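Local coordinates for histidinol-phosphatase (Bordetella pertussis, PDB 3FVV), which probably catalyses the magnesium-dependent hydrolysis of histidinol phosphate to histidinol and phosphate, a late step of histidine biosynthesis, as a member of the HAD-like hydrolase superfamily, at residues R5-F9 with V100-H104; L15-D19 with V88-L93; H81-M85 with F120-I125; E180-D186 with V197-A203. All coordinates share one frame; numbering follows the deposited sequence.

Contact 1. Residues R5-F9 with V100-H104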
loop_
_atom_site.group_PDB
_atom_site.type_symbol
_atom_site.label_atom_id
_atom_site.label_comp_id
_atom_site.label_asym_id
_atom_site.label_seq_id
_atom_site.Cartn_x
_atom_site.Cartn_y
_atom_site.Cartn_z
ATOM N N ARG A 5 8.081 -19.431 -6.246
ATOM C CA ARG A 5 8.442 -18.034 -6.463
ATOM C C ARG A 5 7.706 -17.147 -5.460
ATOM O O ARG A 5 6.699 -17.552 -4.876
ATOM C CB ARG A 5 8.182 -17.634 -7.901
ATOM C CG ARG A 5 8.788 -18.736 -8.871
ATOM C CD ARG A 5 8.415 -18.535 -10.281
ATOM N NE ARG A 5 6.998 -18.176 -10.378
ATOM C CZ ARG A 5 6.429 -17.778 -11.509
ATOM N NH1 ARG A 5 7.153 -17.763 -12.639
ATOM N NH2 ARG A 5 5.144 -17.443 -11.540
ATOM N N LEU A 6 8.251 -15.966 -5.231
ATOM C CA LEU A 6 7.614 -14.972 -4.357
ATOM C C LEU A 6 7.069 -13.873 -5.271
ATOM O O LEU A 6 7.760 -13.424 -6.221
ATOM C CB LEU A 6 8.637 -14.383 -3.422
ATOM C CG LEU A 6 8.184 -13.378 -2.377
ATOM C CD1 LEU A 6 7.278 -14.032 -1.400
ATOM C CD2 LEU A 6 9.484 -12.793 -1.763
ATOM N N ALA A 7 5.853 -13.426 -4.972
ATOM C CA ALA A 7 5.293 -12.327 -5.705
ATOM C C ALA A 7 4.777 -11.236 -4.787
ATOM O O ALA A 7 3.800 -11.429 -4.039
ATOM C CB ALA A 7 4.116 -12.879 -6.649
ATOM N N LEU A 8 5.376 -10.063 -4.897
ATOM C CA LEU A 8 5.040 -8.918 -4.091
ATOM C C LEU A 8 4.386 -7.860 -4.984
ATOM O O LEU A 8 4.876 -7.543 -6.087
ATOM C CB LEU A 8 6.309 -8.319 -3.463
ATOM C CG LEU A 8 7.150 -9.355 -2.664
ATOM C CD1 LEU A 8 8.477 -8.686 -2.159
ATOM C CD2 LEU A 8 6.389 -9.998 -1.531
ATOM N N PHE A 9 3.310 -7.286 -4.458
ATOM C CA PHE A 9 2.574 -6.240 -5.120
ATOM C C PHE A 9 2.484 -4.967 -4.314
ATOM O O PHE A 9 2.013 -4.968 -3.199
ATOM C CB PHE A 9 1.181 -6.757 -5.432
ATOM C CG PHE A 9 1.186 -8.024 -6.168
ATOM C CD1 PHE A 9 1.336 -8.031 -7.543
ATOM C CD2 PHE A 9 1.082 -9.219 -5.492
ATOM C CE1 PHE A 9 1.352 -9.200 -8.231
ATOM C CE2 PHE A 9 1.080 -10.419 -6.166
ATOM C CZ PHE A 9 1.184 -10.414 -7.549
ATOM N N VAL A 100 -3.237 -10.008 -12.862
ATOM C CA VAL A 100 -1.802 -10.016 -12.524
ATOM C C VAL A 100 -1.598 -10.771 -11.209
ATOM O O VAL A 100 -0.740 -11.683 -11.109
ATOM C CB VAL A 100 -1.200 -8.564 -12.611
ATOM C CG1 VAL A 100 -0.634 -8.050 -11.330
ATOM C CG2 VAL A 100 -0.120 -8.537 -13.644
ATOM N N VAL A 101 -2.450 -10.480 -10.242
ATOM C CA VAL A 101 -2.414 -11.205 -8.996
ATOM C C VAL A 101 -2.801 -12.667 -9.171
ATOM O O VAL A 101 -2.083 -13.564 -8.771
ATOM C CB VAL A 101 -3.270 -10.508 -7.926
ATOM C CG1 VAL A 101 -3.173 -11.277 -6.627
ATOM C CG2 VAL A 101 -2.770 -9.059 -7.733
ATOM N N ARG A 102 -3.878 -12.919 -9.874
ATOM C CA ARG A 102 -4.386 -14.241 -10.017
ATOM C C ARG A 102 -3.440 -15.172 -10.693
ATOM O O ARG A 102 -3.353 -16.358 -10.301
ATOM C CB ARG A 102 -5.713 -14.181 -10.732
ATOM C CG ARG A 102 -6.305 -15.485 -10.970
ATOM C CD ARG A 102 -7.689 -15.306 -11.598
ATOM N NE ARG A 102 -8.573 -14.454 -10.772
ATOM C CZ ARG A 102 -9.902 -14.612 -10.665
ATOM N NH1 ARG A 102 -10.544 -15.607 -11.307
ATOM N NH2 ARG A 102 -10.598 -13.788 -9.883
ATOM N N GLY A 103 -2.727 -14.676 -11.695
ATOM C CA GLY A 103 -1.716 -15.502 -12.356
ATOM C C GLY A 103 -0.667 -16.032 -11.382
ATOM O O GLY A 103 -0.239 -17.195 -11.450
ATOM N N HIS A 104 -0.220 -15.174 -10.476
ATOM C CA HIS A 104 0.820 -15.606 -9.518
ATOM C C HIS A 104 0.178 -16.546 -8.498
ATOM O O HIS A 104 0.770 -17.569 -8.165
ATOM C CB HIS A 104 1.465 -14.439 -8.852
ATOM C CG HIS A 104 2.400 -13.675 -9.734
ATOM N ND1 HIS A 104 3.685 -14.105 -9.992
ATOM C CD2 HIS A 104 2.272 -12.473 -10.349
ATOM C CE1 HIS A 104 4.289 -13.214 -10.761
ATOM N NE2 HIS A 104 3.444 -12.229 -11.018
#
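Ala7, Phe9 and His104 make most of this buried contact, in which helix 95-106 packs on one face of the Rossmann-like sheet of a HAD fold. The short segments run nearly antiparallel, at 162° with their axes 9.8 Å apart, and the helix leads into strand 110-115, which pairs with strand 5-9. His104 reaches down to the sheet with CG beside its own backbone N (chi1 -74°), which lays the imidazole over Ala7; the methyl CB is 3.8 Å from the ring centroid, a CH-pi contact toward the rim. Both ring nitrogens are engaged elsewhere, ND1 by Asp109 and NE2 by the hydroxyl of Tyr184, so the ring's rotation is fixed. The Asp109 carboxylate also takes a salt bridge from Arg5, whose guanidinium thus comes close to the imidazole; the carboxylate would probably favour a proton on ND1. Phe9 stands beside His104 with the ring planes inclined at 67°, its CZ 3.6 Å from His104 CD2, which lies at the phenyl edge. Val100 CG1 meets Phe9 CE1 at 3.9 Å. Over the middle of one phenyl face sits Val101 CG2, 4.1 Å from the Phe9 ring centroid.

Contact 2. Residues L15-D19 with V88-L93; sequences LLPLD and VIRPSL
Leu16, preceded by a Leu15 carbonyl that one water links to Ser92 (2.7 Å to Leu15 O, 2.9 Å to Ser92 O, the water donating to both), meets the other segment with a forked end: CD1 touches Ile89 CD1 at 4.1 Å, the two side chains crossing at about a right angle, whereas CD2 presses against Leu93 CD1 at 3.5 Å, tighter than usual for two methyl groups. The two segments lie where the chain passes between the sheet-bearing core and the helices inserted after strand 5-9, so the contact probably joins the outgoing and returning linkers of an insertion consistent with a C1-type HAD cap. Pro17 lies alongside the carbonyl of Ser92, its CD 3.1 Å from Ser92 O. Leu18 carries its CG between its own backbone N and carbonyl carbon (chi1 50°), a crowded position that sends both methyls across to the other segment. CD1 packs on Ile89 CD1 at 3.9 Å, while CD2 lies 3.5 Å from Ser92 OG. Asp19 turns from the contact to N-cap helix 20-30, accepting the backbone N-H of Asp21. The Ser92 hydroxyl, set among leucine methyls, has its own acceptor: OG donates to Ile89 O at 2.7 Å, in the carbonyl plane and on a lone pair, and Ser92 N uses the same oxygen. With its proton spent inside its own turn, the serine can present OG to Leu16 and Leu18, and the linkers meet through apolar packing and one water rather than direct hydrogen bonds.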
loop_
_atom_site.group_PDB
_atom_site.type_symbol
_atom_site.label_atom_id
_atom_site.label_comp_id
_atom_site.label_asym_id
_atom_site.label_seq_id
_atom_site.Cartn_x
_atom_site.Cartn_y
_atom_site.Cartn_z
ATOM N N LEU A 15 -1.961 -1.702 -8.247
ATOM C CA LEU A 15 -3.123 -2.576 -8.388
ATOM C C LEU A 15 -4.418 -1.781 -8.450
ATOM O O LEU A 15 -5.388 -2.290 -8.959
ATOM C CB LEU A 15 -3.147 -3.646 -7.291
ATOM C CG LEU A 15 -2.100 -4.782 -7.340
ATOM C CD1 LEU A 15 -2.411 -5.790 -6.257
ATOM C CD2 LEU A 15 -2.057 -5.459 -8.732
ATOM N N LEU A 16 -4.432 -0.512 -7.978
ATOM C CA LEU A 16 -5.626 0.314 -8.020
ATOM C C LEU A 16 -5.280 1.621 -8.750
ATOM O O LEU A 16 -4.174 2.141 -8.591
ATOM C CB LEU A 16 -6.143 0.634 -6.612
ATOM C CG LEU A 16 -6.537 -0.508 -5.687
ATOM C CD1 LEU A 16 -6.790 0.093 -4.300
ATOM C CD2 LEU A 16 -7.717 -1.185 -6.246
ATOM N N PRO A 17 -6.214 2.141 -9.562
ATOM C CA PRO A 17 -5.952 3.355 -10.310
ATOM C C PRO A 17 -6.178 4.573 -9.426
ATOM O O PRO A 17 -6.625 5.558 -9.887
ATOM C CB PRO A 17 -6.988 3.297 -11.443
ATOM C CG PRO A 17 -8.119 2.512 -10.883
ATOM C CD PRO A 17 -7.504 1.530 -9.936
ATOM N N LEU A 18 -5.828 4.496 -8.154
ATOM C CA LEU A 18 -5.998 5.609 -7.271
ATOM C C LEU A 18 -5.042 5.410 -6.079
ATOM O O LEU A 18 -4.377 4.363 -5.936
ATOM C CB LEU A 18 -7.473 5.699 -6.847
ATOM C CG LEU A 18 -8.172 4.408 -6.314
ATOM C CD1 LEU A 18 -7.789 4.158 -4.875
ATOM C CD2 LEU A 18 -9.711 4.401 -6.495
ATOM N N ASP A 19 -4.959 6.432 -5.247
ATOM C CA ASP A 19 -4.234 6.362 -3.988
ATOM C C ASP A 19 -5.238 6.146 -2.869
ATOM O O ASP A 19 -5.997 7.055 -2.460
ATOM C CB ASP A 19 -3.441 7.672 -3.730
ATOM C CG ASP A 19 -2.803 7.689 -2.349
ATOM O OD1 ASP A 19 -2.647 6.633 -1.729
ATOM O OD2 ASP A 19 -2.456 8.765 -1.883
ATOM N N VAL A 88 -15.881 3.369 -3.216
ATOM C CA VAL A 88 -14.636 3.856 -3.805
ATOM C C VAL A 88 -13.721 2.733 -4.310
ATOM O O VAL A 88 -13.315 2.711 -5.448
ATOM C CB VAL A 88 -13.873 4.728 -2.776
ATOM C CG1 VAL A 88 -12.546 5.301 -3.422
ATOM C CG2 VAL A 88 -14.752 5.832 -2.281
ATOM N N ILE A 89 -13.368 1.785 -3.465
ATOM C CA ILE A 89 -12.341 0.851 -3.869
ATOM C C ILE A 89 -12.886 -0.143 -4.895
ATOM O O ILE A 89 -12.329 -0.263 -6.008
ATOM C CB ILE A 89 -11.694 0.132 -2.666
ATOM C CG1 ILE A 89 -11.009 1.168 -1.731
ATOM C CG2 ILE A 89 -10.678 -0.904 -3.139
ATOM C CD1 ILE A 89 -9.816 1.956 -2.336
ATOM N N ARG A 90 -13.942 -0.863 -4.536
ATOM C CA ARG A 90 -14.438 -1.934 -5.402
ATOM C C ARG A 90 -14.662 -1.540 -6.857
ATOM O O ARG A 90 -14.238 -2.253 -7.743
ATOM C CB ARG A 90 -15.734 -2.542 -4.899
ATOM C CG ARG A 90 -15.523 -3.432 -3.820
ATOM C CD ARG A 90 -16.280 -4.747 -3.950
ATOM N NE ARG A 90 -15.564 -5.678 -3.094
ATOM C CZ ARG A 90 -14.784 -6.668 -3.529
ATOM N NH1 ARG A 90 -14.176 -7.421 -2.646
ATOM N NH2 ARG A 90 -14.617 -6.927 -4.816
ATOM N N PRO A 91 -15.314 -0.416 -7.096
ATOM C CA PRO A 91 -15.519 -0.089 -8.494
ATOM C C PRO A 91 -14.244 0.310 -9.228
ATOM O O PRO A 91 -14.316 0.538 -10.409
ATOM C CB PRO A 91 -16.450 1.122 -8.456
ATOM C CG PRO A 91 -17.077 1.102 -7.076
ATOM C CD PRO A 91 -16.009 0.518 -6.187
ATOM N N SER A 92 -13.117 0.486 -8.551
ATOM C CA SER A 92 -11.885 0.781 -9.239
ATOM C C SER A 92 -11.060 -0.489 -9.494
ATOM O O SER A 92 -9.948 -0.402 -9.994
ATOM C CB SER A 92 -11.061 1.759 -8.368
ATOM O OG SER A 92 -10.372 1.068 -7.311
ATOM N N LEU A 93 -11.561 -1.651 -9.040
ATOM C CA LEU A 93 -10.918 -2.896 -9.309
ATOM C C LEU A 93 -11.040 -3.227 -10.800
ATOM O O LEU A 93 -12.138 -3.177 -11.347
ATOM C CB LEU A 93 -11.555 -4.008 -8.502
ATOM C CG LEU A 93 -10.754 -4.507 -7.324
ATOM C CD1 LEU A 93 -10.399 -3.387 -6.421
ATOM C CD2 LEU A 93 -11.595 -5.581 -6.639
HETATM O O HOH W 1 -7.659 -2.148 -10.403
#

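Contact 3. Residues H81-M85 with F120-I125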
loop_
_atom_site.group_PDB
_atom_site.type_symbol
_atom_site.label_atom_id
_atom_site.label_comp_id
_atom_site.label_asym_id
_atom_site.label_seq_id
_atom_site.Cartn_x
_atom_site.Cartn_y
_atom_site.Cartn_z
ATOM N N HIS A 81 -15.426 1.991 6.755
ATOM C CA HIS A 81 -14.554 1.397 5.769
ATOM C C HIS A 81 -15.310 0.480 4.796
ATOM O O HIS A 81 -15.001 0.442 3.660
ATOM C CB HIS A 81 -13.377 0.718 6.436
ATOM C CG HIS A 81 -12.354 0.244 5.468
ATOM N ND1 HIS A 81 -11.247 0.997 5.111
ATOM C CD2 HIS A 81 -12.290 -0.876 4.738
ATOM C CE1 HIS A 81 -10.540 0.335 4.219
ATOM N NE2 HIS A 81 -11.151 -0.801 3.971
ATOM N N GLU A 82 -16.290 -0.268 5.258
ATOM C CA GLU A 82 -17.103 -1.047 4.329
ATOM C C GLU A 82 -17.784 -0.183 3.303
ATOM O O GLU A 82 -17.836 -0.495 2.157
ATOM C CB GLU A 82 -18.170 -1.904 5.037
ATOM C CG GLU A 82 -17.621 -2.950 5.973
ATOM C CD GLU A 82 -18.675 -3.527 6.924
ATOM O OE1 GLU A 82 -19.877 -3.285 6.720
ATOM O OE2 GLU A 82 -18.304 -4.191 7.922
ATOM N N GLU A 83 -18.292 0.959 3.703
ATOM C CA GLU A 83 -18.895 1.850 2.743
ATOM C C GLU A 83 -17.852 2.349 1.733
ATOM O O GLU A 83 -18.144 2.492 0.579
ATOM C CB GLU A 83 -19.533 3.021 3.533
ATOM C CG GLU A 83 -20.116 4.129 2.661
ATOM C CD GLU A 83 -20.513 5.361 3.542
ATOM O OE1 GLU A 83 -20.842 5.153 4.745
ATOM O OE2 GLU A 83 -20.420 6.520 3.048
ATOM N N PHE A 84 -16.651 2.671 2.222
ATOM C CA PHE A 84 -15.509 3.053 1.419
ATOM C C PHE A 84 -15.156 1.962 0.411
ATOM O O PHE A 84 -14.852 2.252 -0.741
ATOM C CB PHE A 84 -14.326 3.341 2.350
ATOM C CG PHE A 84 -13.004 3.644 1.656
ATOM C CD1 PHE A 84 -12.862 4.786 0.865
ATOM C CD2 PHE A 84 -11.925 2.855 1.860
ATOM C CE1 PHE A 84 -11.690 5.118 0.265
ATOM C CE2 PHE A 84 -10.660 3.156 1.246
ATOM C CZ PHE A 84 -10.548 4.296 0.462
ATOM N N MET A 85 -15.179 0.722 0.869
ATOM C CA MET A 85 -14.847 -0.372 -0.041
ATOM C C MET A 85 -15.877 -0.427 -1.139
ATOM O O MET A 85 -15.522 -0.476 -2.314
ATOM C CB MET A 85 -14.808 -1.736 0.652
ATOM C CG MET A 85 -13.559 -1.989 1.455
ATOM S SD MET A 85 -12.000 -2.095 0.523
ATOM C CE MET A 85 -12.322 -3.706 -0.270
ATOM N N PHE A 120 -5.081 -1.008 8.584
ATOM C CA PHE A 120 -6.504 -0.892 8.765
ATOM C C PHE A 120 -7.216 -0.606 7.425
ATOM O O PHE A 120 -8.234 -1.199 7.098
ATOM C CB PHE A 120 -6.909 0.196 9.792
ATOM C CG PHE A 120 -8.395 0.352 9.880
ATOM C CD1 PHE A 120 -9.155 -0.569 10.578
ATOM C CD2 PHE A 120 -9.051 1.315 9.148
ATOM C CE1 PHE A 120 -10.556 -0.476 10.605
ATOM C CE2 PHE A 120 -10.450 1.386 9.167
ATOM C CZ PHE A 120 -11.167 0.496 9.895
ATOM N N VAL A 121 -6.675 0.323 6.679
ATOM C CA VAL A 121 -7.220 0.697 5.382
ATOM C C VAL A 121 -7.012 -0.378 4.332
ATOM O O VAL A 121 -7.875 -0.574 3.518
ATOM C CB VAL A 121 -6.633 2.089 4.904
ATOM C CG1 VAL A 121 -7.025 2.401 3.439
ATOM C CG2 VAL A 121 -7.097 3.196 5.863
ATOM N N THR A 122 -5.923 -1.126 4.378
ATOM C CA THR A 122 -5.598 -2.030 3.274
ATOM C C THR A 122 -5.875 -3.507 3.487
ATOM O O THR A 122 -5.871 -4.248 2.542
ATOM C CB THR A 122 -4.123 -1.871 2.841
ATOM O OG1 THR A 122 -3.269 -1.911 3.993
ATOM C CG2 THR A 122 -3.928 -0.508 2.108
ATOM N N ALA A 123 -6.072 -3.937 4.722
ATOM C CA ALA A 123 -6.394 -5.365 4.984
ATOM C C ALA A 123 -7.541 -5.906 4.127
ATOM O O ALA A 123 -7.384 -6.931 3.476
ATOM C CB ALA A 123 -6.594 -5.634 6.490
ATOM N N PRO A 124 -8.679 -5.219 4.061
ATOM C CA PRO A 124 -9.793 -5.765 3.220
ATOM C C PRO A 124 -9.507 -5.700 1.712
ATOM O O PRO A 124 -10.130 -6.386 0.951
ATOM C CB PRO A 124 -11.004 -4.867 3.558
ATOM C CG PRO A 124 -10.664 -4.340 4.950
ATOM C CD PRO A 124 -9.139 -4.140 4.934
ATOM N N ILE A 125 -8.573 -4.852 1.305
ATOM C CA ILE A 125 -8.160 -4.737 -0.102
ATOM C C ILE A 125 -7.270 -5.917 -0.495
ATOM O O ILE A 125 -7.418 -6.466 -1.602
ATOM C CB ILE A 125 -7.401 -3.422 -0.341
ATOM C CG1 ILE A 125 -8.261 -2.229 0.136
ATOM C CG2 ILE A 125 -7.019 -3.306 -1.831
ATOM C CD1 ILE A 125 -7.729 -0.866 -0.143
#
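The backbone bond from Met85 N to His81 O, 2.8 Å long, sets these two residues one helical turn apart, so that both side chains reach helix 119-128: His81 at Val121 and Pro124, Met85 at Pro124 and Ile125. This is helix-on-helix packing: helix 74-89, the last helix before the chain returns to the core helix 95-106, in an insertion after strand 5-9 consistent with a HAD C1 cap, crosses helix 119-128 of the core at -51°, the short axes 10.6 Å apart. His81 fills the centre. Its CG is anti to the backbone N (chi1 -172°), which carries the imidazole across to the neighbouring helix, where the carbonyl of Phe120 lies over one face and that of Val121 near the plane at the edge. The approach of CE1 to Val121 O is very short for a carbon, so its detail is doubtful; NE2 is near the same oxygen but at too poor an angle for a hydrogen bond. The side chains of His81 and Pro124 approach from opposite directions, Pro124 CG coming to 3.7 Å from His81 NE2, obliquely to the imidazole. The Phe120 ring closes another flank, its CE2 4.1 Å from His81 CB, with the phenyl and imidazole planes 70° apart. Trp24 of helix 20-30 also meets His81 and packs edge-to-face with Phe84, adding a third helix; Phe84 itself reaches Val121 CG1. Met85 is bent at both outer torsions and curls its thioether over the Pro124-Ile125 step, placing CE 3.7 Å from Pro124 O and SD 3.8 Å from Ile125 CG1.

Contact 4. Residues E180-D186 with V197-A203; sequences ESYFYSD and VTRPIAA
Tyr182 and Tyr184 on one strand, Arg199 and Ile201 on the other, share one face of a parallel pairing; Phe183, Pro200, Ser185 and Ala202 take the other face. Among the backbone bonds, Arg199 N to Ser181 O is 2.7 Å long, and the ladder continues through Phe183 N to Arg199 O, weak at 3.3 Å, Ile201 N to Phe183 O and Ser185 N to Ile201 O. The last rung differs, Ala203 N sitting above the carbonyl plane of Ser185. Side-chain hydrogen bonds extend the pairing at its start. Thr198 OG1 donates to the anti lone pair of Glu180 OE1 at 2.7 Å and accepts from Ser181 N at 3.0 Å, while Ser181 OG sits between its backbone N and carbonyl carbon (chi1 39°), placed to take the N-H of Thr198 at 2.8 Å. The two strands are joined through helix 191-196 in a parallel beta-alpha-beta unit of the HAD Rossmann-like core. The Glu180 carboxylate stacks on one face of the Arg199 guanidinium with the planes 10° apart; OE2 is 3.3 Å from Arg199 NH1 in a salt bridge of charges alone. CH-pi contacts run along the face bearing the tyrosines: Arg199 CB on the Tyr182 ring, off-centre, and Ile201 CG1 over the Tyr184 ring, 4.0 Å from its centroid. On the opposite face, Val197 CG2 packs on Phe183 CB. Beyond the strand, Asp186 CB touches Ala203 O; the Asp186 side chain is about 5 Å from a bound sulfate, and its carboxylate is close to that of Asp10, consistent with the phosphate and metal site of HAD enzymes.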
loop_
_atom_site.group_PDB
_atom_site.type_symbol
_atom_site.label_atom_id
_atom_site.label_comp_id
_atom_site.label_asym_id
_atom_site.label_seq_id
_atom_site.Cartn_x
_atom_site.Cartn_y
_atom_site.Cartn_z
ATOM N N GLU A 180 12.488 -17.317 -8.085
ATOM C CA GLU A 180 12.483 -15.901 -8.487
ATOM C C GLU A 180 11.644 -15.164 -7.461
ATOM O O GLU A 180 10.773 -15.756 -6.831
ATOM C CB GLU A 180 11.729 -15.660 -9.797
ATOM C CG GLU A 180 12.206 -16.386 -11.018
ATOM C CD GLU A 180 13.628 -16.055 -11.361
ATOM O OE1 GLU A 180 14.151 -14.971 -10.948
ATOM O OE2 GLU A 180 14.249 -16.902 -12.044
ATOM N N SER A 181 11.833 -13.867 -7.379
ATOM C CA SER A 181 10.951 -12.960 -6.605
ATOM C C SER A 181 10.589 -11.819 -7.488
ATOM O O SER A 181 11.494 -11.196 -8.070
ATOM C CB SER A 181 11.671 -12.387 -5.405
ATOM O OG SER A 181 13.017 -12.094 -5.777
ATOM N N TYR A 182 9.276 -11.564 -7.615
ATOM C CA TYR A 182 8.721 -10.468 -8.400
ATOM C C TYR A 182 8.274 -9.339 -7.430
ATOM O O TYR A 182 7.877 -9.624 -6.314
ATOM C CB TYR A 182 7.460 -10.939 -9.136
ATOM C CG TYR A 182 7.664 -12.016 -10.178
ATOM C CD1 TYR A 182 7.732 -11.697 -11.523
ATOM C CD2 TYR A 182 7.754 -13.352 -9.835
ATOM C CE1 TYR A 182 7.912 -12.668 -12.498
ATOM C CE2 TYR A 182 7.960 -14.328 -10.817
ATOM C CZ TYR A 182 8.049 -13.948 -12.138
ATOM O OH TYR A 182 8.199 -14.861 -13.151
ATOM N N PHE A 183 8.393 -8.083 -7.853
ATOM C CA PHE A 183 7.780 -6.947 -7.167
ATOM C C PHE A 183 7.292 -6.002 -8.260
ATOM O O PHE A 183 8.046 -5.689 -9.186
ATOM C CB PHE A 183 8.745 -6.238 -6.211
ATOM C CG PHE A 183 8.145 -5.045 -5.501
ATOM C CD1 PHE A 183 6.881 -5.115 -4.895
ATOM C CD2 PHE A 183 8.851 -3.853 -5.424
ATOM C CE1 PHE A 183 6.331 -4.029 -4.271
ATOM C CE2 PHE A 183 8.329 -2.765 -4.762
ATOM C CZ PHE A 183 7.055 -2.826 -4.208
ATOM N N TYR A 184 5.999 -5.683 -8.222
ATOM C CA TYR A 184 5.386 -4.733 -9.079
ATOM C C TYR A 184 5.203 -3.379 -8.364
ATOM O O TYR A 184 4.638 -3.331 -7.289
ATOM C CB TYR A 184 3.993 -5.242 -9.495
ATOM C CG TYR A 184 3.948 -6.545 -10.269
ATOM C CD1 TYR A 184 3.678 -6.559 -11.622
ATOM C CD2 TYR A 184 4.126 -7.764 -9.628
ATOM C CE1 TYR A 184 3.612 -7.743 -12.308
ATOM C CE2 TYR A 184 4.097 -8.951 -10.316
ATOM C CZ TYR A 184 3.815 -8.933 -11.658
ATOM O OH TYR A 184 3.752 -10.122 -12.341
ATOM N N SER A 185 5.675 -2.271 -8.944
ATOM C CA SER A 185 5.417 -0.970 -8.376
ATOM C C SER A 185 5.494 0.125 -9.418
ATOM O O SER A 185 6.051 -0.052 -10.466
ATOM C CB SER A 185 6.340 -0.641 -7.171
ATOM O OG SER A 185 5.846 0.519 -6.463
ATOM N N ASP A 186 4.970 1.288 -9.061
ATOM C CA ASP A 186 4.808 2.423 -9.992
ATOM C C ASP A 186 5.765 3.562 -9.728
ATOM O O ASP A 186 5.880 4.437 -10.582
ATOM C CB ASP A 186 3.439 3.041 -9.852
ATOM C CG ASP A 186 3.231 3.666 -8.484
ATOM O OD1 ASP A 186 3.507 2.962 -7.528
ATOM O OD2 ASP A 186 2.873 4.851 -8.359
ATOM N N VAL A 197 14.652 -7.752 -5.384
ATOM C CA VAL A 197 14.060 -8.992 -5.860
ATOM C C VAL A 197 14.753 -9.395 -7.144
ATOM O O VAL A 197 15.491 -8.610 -7.698
ATOM C CB VAL A 197 12.541 -8.803 -6.139
ATOM C CG1 VAL A 197 11.792 -8.639 -4.844
ATOM C CG2 VAL A 197 12.306 -7.622 -7.072
ATOM N N THR A 198 14.463 -10.562 -7.687
ATOM C CA THR A 198 15.084 -10.881 -8.984
ATOM C C THR A 198 14.291 -10.385 -10.176
ATOM O O THR A 198 14.896 -10.213 -11.223
ATOM C CB THR A 198 15.326 -12.369 -9.180
ATOM O OG1 THR A 198 14.046 -13.012 -9.153
ATOM C CG2 THR A 198 16.264 -12.930 -8.022
ATOM N N ARG A 199 12.971 -10.157 -10.059
ATOM C CA ARG A 199 12.192 -9.686 -11.199
ATOM C C ARG A 199 11.356 -8.444 -10.889
ATOM O O ARG A 199 10.143 -8.522 -10.645
ATOM C CB ARG A 199 11.266 -10.775 -11.688
ATOM C CG ARG A 199 11.904 -12.103 -11.854
ATOM C CD ARG A 199 12.190 -12.428 -13.317
ATOM N NE ARG A 199 11.530 -13.700 -13.657
ATOM C CZ ARG A 199 12.106 -14.782 -14.170
ATOM N NH1 ARG A 199 13.405 -14.797 -14.469
ATOM N NH2 ARG A 199 11.349 -15.850 -14.418
ATOM N N PRO A 200 11.999 -7.278 -10.922
ATOM C CA PRO A 200 11.281 -6.026 -10.741
ATOM C C PRO A 200 10.410 -5.686 -11.962
ATOM O O PRO A 200 10.893 -5.803 -13.117
ATOM C CB PRO A 200 12.417 -4.997 -10.599
ATOM C CG PRO A 200 13.552 -5.599 -11.356
ATOM C CD PRO A 200 13.441 -7.078 -11.166
ATOM N N ILE A 201 9.182 -5.229 -11.719
ATOM C CA ILE A 201 8.230 -4.872 -12.808
ATOM C C ILE A 201 7.712 -3.477 -12.481
ATOM O O ILE A 201 7.178 -3.245 -11.398
ATOM C CB ILE A 201 6.963 -5.815 -12.881
ATOM C CG1 ILE A 201 7.331 -7.326 -12.848
ATOM C CG2 ILE A 201 6.145 -5.525 -14.086
ATOM C CD1 ILE A 201 8.182 -7.776 -13.988
ATOM N N ALA A 202 7.921 -2.555 -13.389
ATOM C CA ALA A 202 7.448 -1.210 -13.266
ATOM C C ALA A 202 6.032 -1.240 -13.829
ATOM O O ALA A 202 5.838 -1.480 -15.031
ATOM C CB ALA A 202 8.326 -0.301 -14.067
ATOM N N ALA A 203 5.062 -1.050 -12.952
ATOM C CA ALA A 203 3.636 -1.130 -13.275
ATOM C C ALA A 203 3.069 0.278 -13.237
ATOM O O ALA A 203 3.180 0.973 -12.214
ATOM C CB ALA A 203 2.905 -2.023 -12.278
#

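Contacts 1 and 4 are neighbours in the sheet, their centres 10 Å apart, because strands 5-9 and 180-185 pair: Leu6 O and Tyr182 N lie 2.8 Å apart in a probable hydrogen bond. Contact 2 reaches contact 1 through Leu15, whose CD1 is 3.6 Å from Val101 CG2, and adjoins contact 3 along helix 74-89, with centres 11 Å apart and Ile89 CD1 4.1 Å from Ile125 CD1. Contacts 3 and 4 have centres 25 Å apart. A bound sulfate about 5 Å from the Asp186 side chain, just past strand 180-185, is consistent with the active site; contact 2, on the probable cap linkers, approaches contact 4 to about 6 Å between nearest atoms.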